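Long-range contacts in beta-galactosidase (Bacillus circulans, PDB 4MAD), which probably hydrolyses terminal non-reducing beta-D-galactose residues of beta-D-galactosides, as a family 35 glycoside hydrolase: residues S533-G538 with L575-K580; Q556-V561 with T590-A595. All coordinates share one frame; numbering follows the deposited sequence.

Contact 1: residues S533-G538 with L575-K580; sequences SEWTKG and LLELHK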
loop_
_atom_site.group_PDB
_atom_site.type_symbol
_atom_site.label_atom_id
_atom_site.label_comp_id
_atom_site.label_asym_id
_atom_site.label_seq_id
_atom_site.Cartn_x
_atom_site.Cartn_y
_atom_site.Cartn_z
ATOM N N SER A 533 9.629 11.656 -16.039
ATOM C CA SER A 533 8.674 12.401 -16.840
ATOM C C SER A 533 8.828 12.129 -18.326
ATOM O O SER A 533 7.887 12.256 -19.068
ATOM C CB SER A 533 8.753 13.914 -16.587
ATOM O OG SER A 533 9.982 14.436 -16.935
ATOM N N GLU A 534 10.044 11.834 -18.746
ATOM C CA GLU A 534 10.290 11.482 -20.136
ATOM C C GLU A 534 9.711 10.126 -20.548
ATOM O O GLU A 534 9.411 9.929 -21.672
ATOM C CB GLU A 534 11.749 11.600 -20.554
ATOM C CG GLU A 534 11.938 11.504 -22.056
ATOM C CD GLU A 534 13.384 11.503 -22.562
ATOM O OE1 GLU A 534 14.319 11.283 -21.810
ATOM O OE2 GLU A 534 13.553 11.713 -23.751
ATOM N N TRP A 535 9.659 9.210 -19.614
ATOM C CA TRP A 535 9.282 7.834 -19.829
ATOM C C TRP A 535 7.771 7.663 -19.803
ATOM O O TRP A 535 7.069 8.614 -19.669
ATOM C CB TRP A 535 10.005 6.937 -18.832
ATOM C CG TRP A 535 11.501 6.933 -19.075
ATOM C CD1 TRP A 535 12.396 7.887 -18.740
ATOM C CD2 TRP A 535 12.242 5.904 -19.718
ATOM N NE1 TRP A 535 13.605 7.544 -19.181
ATOM C CE2 TRP A 535 13.558 6.312 -19.752
ATOM C CE3 TRP A 535 11.906 4.688 -20.285
ATOM C CZ2 TRP A 535 14.552 5.548 -20.311
ATOM C CZ3 TRP A 535 12.898 3.931 -20.836
ATOM C CH2 TRP A 535 14.197 4.368 -20.865
ATOM N N THR A 536 7.310 6.440 -19.991
ATOM C CA THR A 536 5.887 6.215 -20.107
ATOM C C THR A 536 5.199 5.393 -19.000
ATOM O O THR A 536 4.351 5.881 -18.346
ATOM C CB THR A 536 5.511 5.711 -21.523
ATOM O OG1 THR A 536 5.738 6.745 -22.459
ATOM C CG2 THR A 536 4.094 5.302 -21.580
ATOM N N LYS A 537 5.584 4.147 -18.844
ATOM C CA LYS A 537 5.100 3.357 -17.752
ATOM C C LYS A 537 6.048 2.250 -17.397
ATOM O O LYS A 537 6.586 1.608 -18.252
ATOM C CB LYS A 537 3.745 2.802 -18.053
ATOM C CG LYS A 537 3.065 2.115 -16.882
ATOM C CD LYS A 537 1.649 1.781 -17.162
ATOM C CE LYS A 537 0.821 1.576 -15.929
ATOM N NZ LYS A 537 1.321 0.569 -15.066
ATOM N N GLY A 538 6.207 2.041 -16.114
ATOM C CA GLY A 538 7.094 1.007 -15.656
ATOM C C GLY A 538 7.427 0.994 -14.200
ATOM O O GLY A 538 6.666 1.420 -13.433
ATOM N N LEU A 575 15.678 -0.099 -15.046
ATOM C CA LEU A 575 14.395 0.480 -15.278
ATOM C C LEU A 575 13.676 -0.399 -16.234
ATOM O O LEU A 575 14.223 -0.687 -17.215
ATOM C CB LEU A 575 14.564 1.822 -15.902
ATOM C CG LEU A 575 13.365 2.613 -16.303
ATOM C CD1 LEU A 575 13.605 4.083 -16.235
ATOM C CD2 LEU A 575 12.958 2.238 -17.645
ATOM N N LEU A 576 12.459 -0.830 -15.928
ATOM C CA LEU A 576 11.658 -1.594 -16.871
ATOM C C LEU A 576 10.622 -0.648 -17.423
ATOM O O LEU A 576 9.849 -0.143 -16.695
ATOM C CB LEU A 576 10.955 -2.767 -16.195
ATOM C CG LEU A 576 9.930 -3.582 -16.985
ATOM C CD1 LEU A 576 10.480 -4.155 -18.236
ATOM C CD2 LEU A 576 9.265 -4.691 -16.158
ATOM N N GLU A 577 10.668 -0.400 -18.701
ATOM C CA GLU A 577 9.708 0.436 -19.352
ATOM C C GLU A 577 8.880 -0.384 -20.313
ATOM O O GLU A 577 9.383 -1.139 -21.043
ATOM C CB GLU A 577 10.362 1.568 -20.100
ATOM C CG GLU A 577 9.551 2.095 -21.198
ATOM C CD GLU A 577 8.407 3.013 -20.746
ATOM O OE1 GLU A 577 8.592 3.775 -19.795
ATOM O OE2 GLU A 577 7.339 2.948 -21.350
ATOM N N LEU A 578 7.584 -0.224 -20.179
ATOM C CA LEU A 578 6.584 -0.951 -20.928
ATOM C C LEU A 578 6.384 -0.589 -22.372
ATOM O O LEU A 578 6.086 -1.406 -23.146
ATOM C CB LEU A 578 5.236 -1.002 -20.199
ATOM C CG LEU A 578 5.228 -1.594 -18.814
ATOM C CD1 LEU A 578 3.850 -1.648 -18.206
ATOM C CD2 LEU A 578 5.926 -2.882 -18.769
ATOM N N HIS A 579 6.443 0.681 -22.690
ATOM C CA HIS A 579 6.054 1.123 -23.995
ATOM C C HIS A 579 7.039 1.925 -24.831
ATOM O O HIS A 579 7.274 1.607 -25.968
ATOM C CB HIS A 579 4.826 1.983 -23.875
ATOM C CG HIS A 579 3.670 1.277 -23.276
ATOM N ND1 HIS A 579 2.914 0.382 -23.985
ATOM C CD2 HIS A 579 3.144 1.329 -22.036
ATOM C CE1 HIS A 579 1.970 -0.090 -23.201
ATOM N NE2 HIS A 579 2.088 0.465 -22.017
ATOM N N LYS A 580 7.499 3.013 -24.258
ATOM C CA LYS A 580 8.271 3.971 -25.007
ATOM C C LYS A 580 9.613 4.187 -24.357
ATOM O O LYS A 580 9.671 4.513 -23.258
ATOM C CB LYS A 580 7.527 5.265 -25.122
ATOM C CG LYS A 580 6.305 5.197 -25.951
ATOM C CD LYS A 580 5.600 6.502 -25.884
ATOM C CE LYS A 580 4.436 6.637 -26.803
ATOM N NZ LYS A 580 3.732 7.887 -26.527
#
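A buried antiparallel strand contact, extended by a carboxylate that gathers backbone N-H groups, joins the start of strand 537-542 to the end of strand 569-577 in the galactose-binding domain. Gly538 and Glu577 form a non-hydrogen-bonded pair with their CA atoms 4.6 Å apart, and Leu578 N then donates to Lys537 O over 2.8 Å, nearly straight and almost along the C=O axis. Beyond that bond both segments are loop, and Glu577 bridges them. Its CG stands anti to the backbone N and the chain bends at chi2 (77°), turning the carboxylate back between the two loops. OE1 takes Thr536 N at 3.0 Å from above the carboxylate plane and, less straight, Lys537 N at 3.2 Å through its syn lone pair, the same N-H also making a weak bond to OE2. OE2 accepts from His579 N (2.8 Å, anti lone pair) and from Lys580 N (2.9 Å, above the plane). Tyr550 OH also bonds OE1; the four backbone N-H groups, together with this hydroxyl, would be expected to favour the charged carboxylate in this buried place. The Glu577 CG lies at the edge of the Trp535 ring, while Leu575 covers one face in a CH-pi contact, its CD2 3.9 Å from the centroid of the six-membered ring of Trp535. Trp535 NE1 reaches Ser584 O. Strand 545-551 flanks 537-542 and strand 514-522 flanks 569-577; Lys537 and His579 meet strand 419-424 of the neighbouring all-beta domain.

Contact 2: residues Q556-V561 with T590-A595; sequences QQTLYV and TPVLGA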
loop_
_atom_site.group_PDB
_atom_site.type_symbol
_atom_site.label_atom_id
_atom_site.label_comp_id
_atom_site.label_asym_id
_atom_site.label_seq_id
_atom_site.Cartn_x
_atom_site.Cartn_y
_atom_site.Cartn_z
ATOM N N GLN A 556 2.179 12.084 -10.012
ATOM C CA GLN A 556 3.539 11.831 -9.612
ATOM C C GLN A 556 4.428 11.635 -10.842
ATOM O O GLN A 556 4.085 10.891 -11.683
ATOM C CB GLN A 556 3.608 10.604 -8.715
ATOM C CG GLN A 556 4.996 10.090 -8.423
ATOM C CD GLN A 556 5.017 9.020 -7.391
ATOM O OE1 GLN A 556 4.021 8.463 -7.103
ATOM N NE2 GLN A 556 6.155 8.743 -6.827
ATOM N N GLN A 557 5.554 12.350 -10.897
ATOM C CA GLN A 557 6.503 12.144 -11.970
ATOM C C GLN A 557 7.919 11.789 -11.538
ATOM O O GLN A 557 8.755 11.696 -12.344
ATOM C CB GLN A 557 6.533 13.335 -12.886
ATOM C CG GLN A 557 5.211 13.714 -13.354
ATOM C CD GLN A 557 4.778 12.981 -14.564
ATOM O OE1 GLN A 557 5.510 12.290 -15.142
ATOM N NE2 GLN A 557 3.546 13.191 -14.959
ATOM N N THR A 558 8.146 11.616 -10.250
ATOM C CA THR A 558 9.445 11.230 -9.705
ATOM C C THR A 558 9.270 10.089 -8.750
ATOM O O THR A 558 8.229 9.960 -8.197
ATOM C CB THR A 558 10.107 12.329 -8.905
ATOM O OG1 THR A 558 9.194 12.857 -7.958
ATOM C CG2 THR A 558 10.588 13.417 -9.767
ATOM N N LEU A 559 10.301 9.288 -8.595
ATOM C CA LEU A 559 10.346 8.243 -7.618
ATOM C C LEU A 559 11.413 8.575 -6.576
ATOM O O LEU A 559 12.482 8.786 -6.927
ATOM C CB LEU A 559 10.666 6.865 -8.225
ATOM C CG LEU A 559 9.585 6.099 -8.968
ATOM C CD1 LEU A 559 10.051 4.832 -9.679
ATOM C CD2 LEU A 559 8.409 5.861 -8.139
ATOM N N TYR A 560 11.042 8.524 -5.319
ATOM C CA TYR A 560 11.938 8.744 -4.211
ATOM C C TYR A 560 12.871 7.587 -4.052
ATOM O O TYR A 560 12.475 6.487 -4.021
ATOM C CB TYR A 560 11.139 9.016 -2.947
ATOM C CG TYR A 560 11.792 8.929 -1.592
ATOM C CD1 TYR A 560 12.878 9.670 -1.264
ATOM C CD2 TYR A 560 11.261 8.137 -0.641
ATOM C CE1 TYR A 560 13.413 9.593 -0.059
ATOM C CE2 TYR A 560 11.795 8.034 0.564
ATOM C CZ TYR A 560 12.880 8.782 0.862
ATOM O OH TYR A 560 13.402 8.669 2.080
ATOM N N VAL A 561 14.132 7.932 -3.929
ATOM C CA VAL A 561 15.179 7.025 -3.618
ATOM C C VAL A 561 15.782 7.319 -2.241
ATOM O O VAL A 561 16.538 8.202 -2.107
ATOM C CB VAL A 561 16.296 7.162 -4.639
ATOM C CG1 VAL A 561 17.342 6.144 -4.410
ATOM C CG2 VAL A 561 15.792 7.134 -6.015
ATOM N N THR A 590 14.498 17.369 -5.749
ATOM C CA THR A 590 13.173 17.605 -5.268
ATOM C C THR A 590 12.161 16.862 -6.076
ATOM O O THR A 590 12.347 16.713 -7.219
ATOM C CB THR A 590 12.867 19.066 -5.294
ATOM O OG1 THR A 590 11.720 19.321 -4.483
ATOM C CG2 THR A 590 12.605 19.471 -6.642
ATOM N N PRO A 591 11.092 16.442 -5.448
ATOM C CA PRO A 591 10.121 15.632 -6.154
ATOM C C PRO A 591 9.136 16.422 -6.992
ATOM O O PRO A 591 8.947 17.572 -6.790
ATOM C CB PRO A 591 9.365 14.963 -5.036
ATOM C CG PRO A 591 9.375 15.939 -3.960
ATOM C CD PRO A 591 10.611 16.762 -4.114
ATOM N N VAL A 592 8.483 15.708 -7.898
ATOM C CA VAL A 592 7.334 16.209 -8.630
ATOM C C VAL A 592 6.160 15.290 -8.307
ATOM O O VAL A 592 6.069 14.226 -8.805
ATOM C CB VAL A 592 7.556 16.249 -10.095
ATOM C CG1 VAL A 592 6.339 16.687 -10.791
ATOM C CG2 VAL A 592 8.656 17.184 -10.401
ATOM N N LEU A 593 5.294 15.733 -7.430
ATOM C CA LEU A 593 4.168 14.922 -7.000
ATOM C C LEU A 593 2.908 15.492 -7.571
ATOM O O LEU A 593 1.874 14.988 -7.353
ATOM C CB LEU A 593 4.071 14.923 -5.502
ATOM C CG LEU A 593 5.281 14.426 -4.760
ATOM C CD1 LEU A 593 5.082 14.447 -3.305
ATOM C CD2 LEU A 593 5.598 13.087 -5.214
ATOM N N GLY A 594 3.023 16.593 -8.263
ATOM C CA GLY A 594 1.862 17.346 -8.604
ATOM C C GLY A 594 1.776 17.918 -9.982
ATOM O O GLY A 594 1.309 18.978 -10.206
ATOM N N ALA A 595 2.222 17.183 -10.941
ATOM C CA ALA A 595 2.013 17.722 -12.219
ATOM C C ALA A 595 0.529 17.516 -12.645
ATOM O O ALA A 595 0.233 16.746 -13.518
ATOM C CB ALA A 595 2.959 17.168 -13.154
#
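A chi1 of 50° puts Thr558 OG1 in the crowded position between its own backbone N and carbonyl carbon, and from there the hydroxyl oxygen accepts from Val592 N at 2.9 Å (N-H...O angle 164°). The same rotation sets Thr558 CG2 beside the backbone N, with Val592 CB 4.2 Å from it. Val592 is held at both backbone ends, because its O takes Gln557 N over 2.9 Å in a bond that is almost linear (177°) and lies in the carbonyl plane. Its CG1, anti to the backbone N, packs 4.0 Å from Gln557 CB. With CG anti to the carbonyl carbon, Gln557 CG also meets Ala595 CB at 4.1 Å; the bend at chi2 then turns the amide, whose NE2 goes to Glu552 O. Gln556 stretches out instead: its NE2 returns to Thr558 O at 2.8 Å, nearly in the amide plane, and its OE1 takes Ser312 N of the catalytic domain. The two segments run in opposite directions, Gln556 facing Leu593 and Gln557 facing Val592. Here the last modelled residues form an irregular tail fastened beside strand 558-561, an outermost strand of the antiparallel sheet in a galactose-binding-like beta-sandwich.

From the N terminus, 533-538 comes first, then 556-561, 575-580 and 590-595, so the segments alternate and the two loops cross. Contact 1 closes a loop that carries the hairpin of strands 537-542 and 545-551 and then strand 558-561. Contact 2 closes one that holds strands 569-577 and 584-588, its second segment being the last modelled residues. Both reach the same eight-stranded antiparallel sheet: contact 1 joins neighbouring strands near its 545-551 edge, whereas contact 2 lies at the 558-561 edge. Their centres are about 15 Å apart, yet they touch by packing where Ser533 CA lies 3.6 Å from Gln557 OE1.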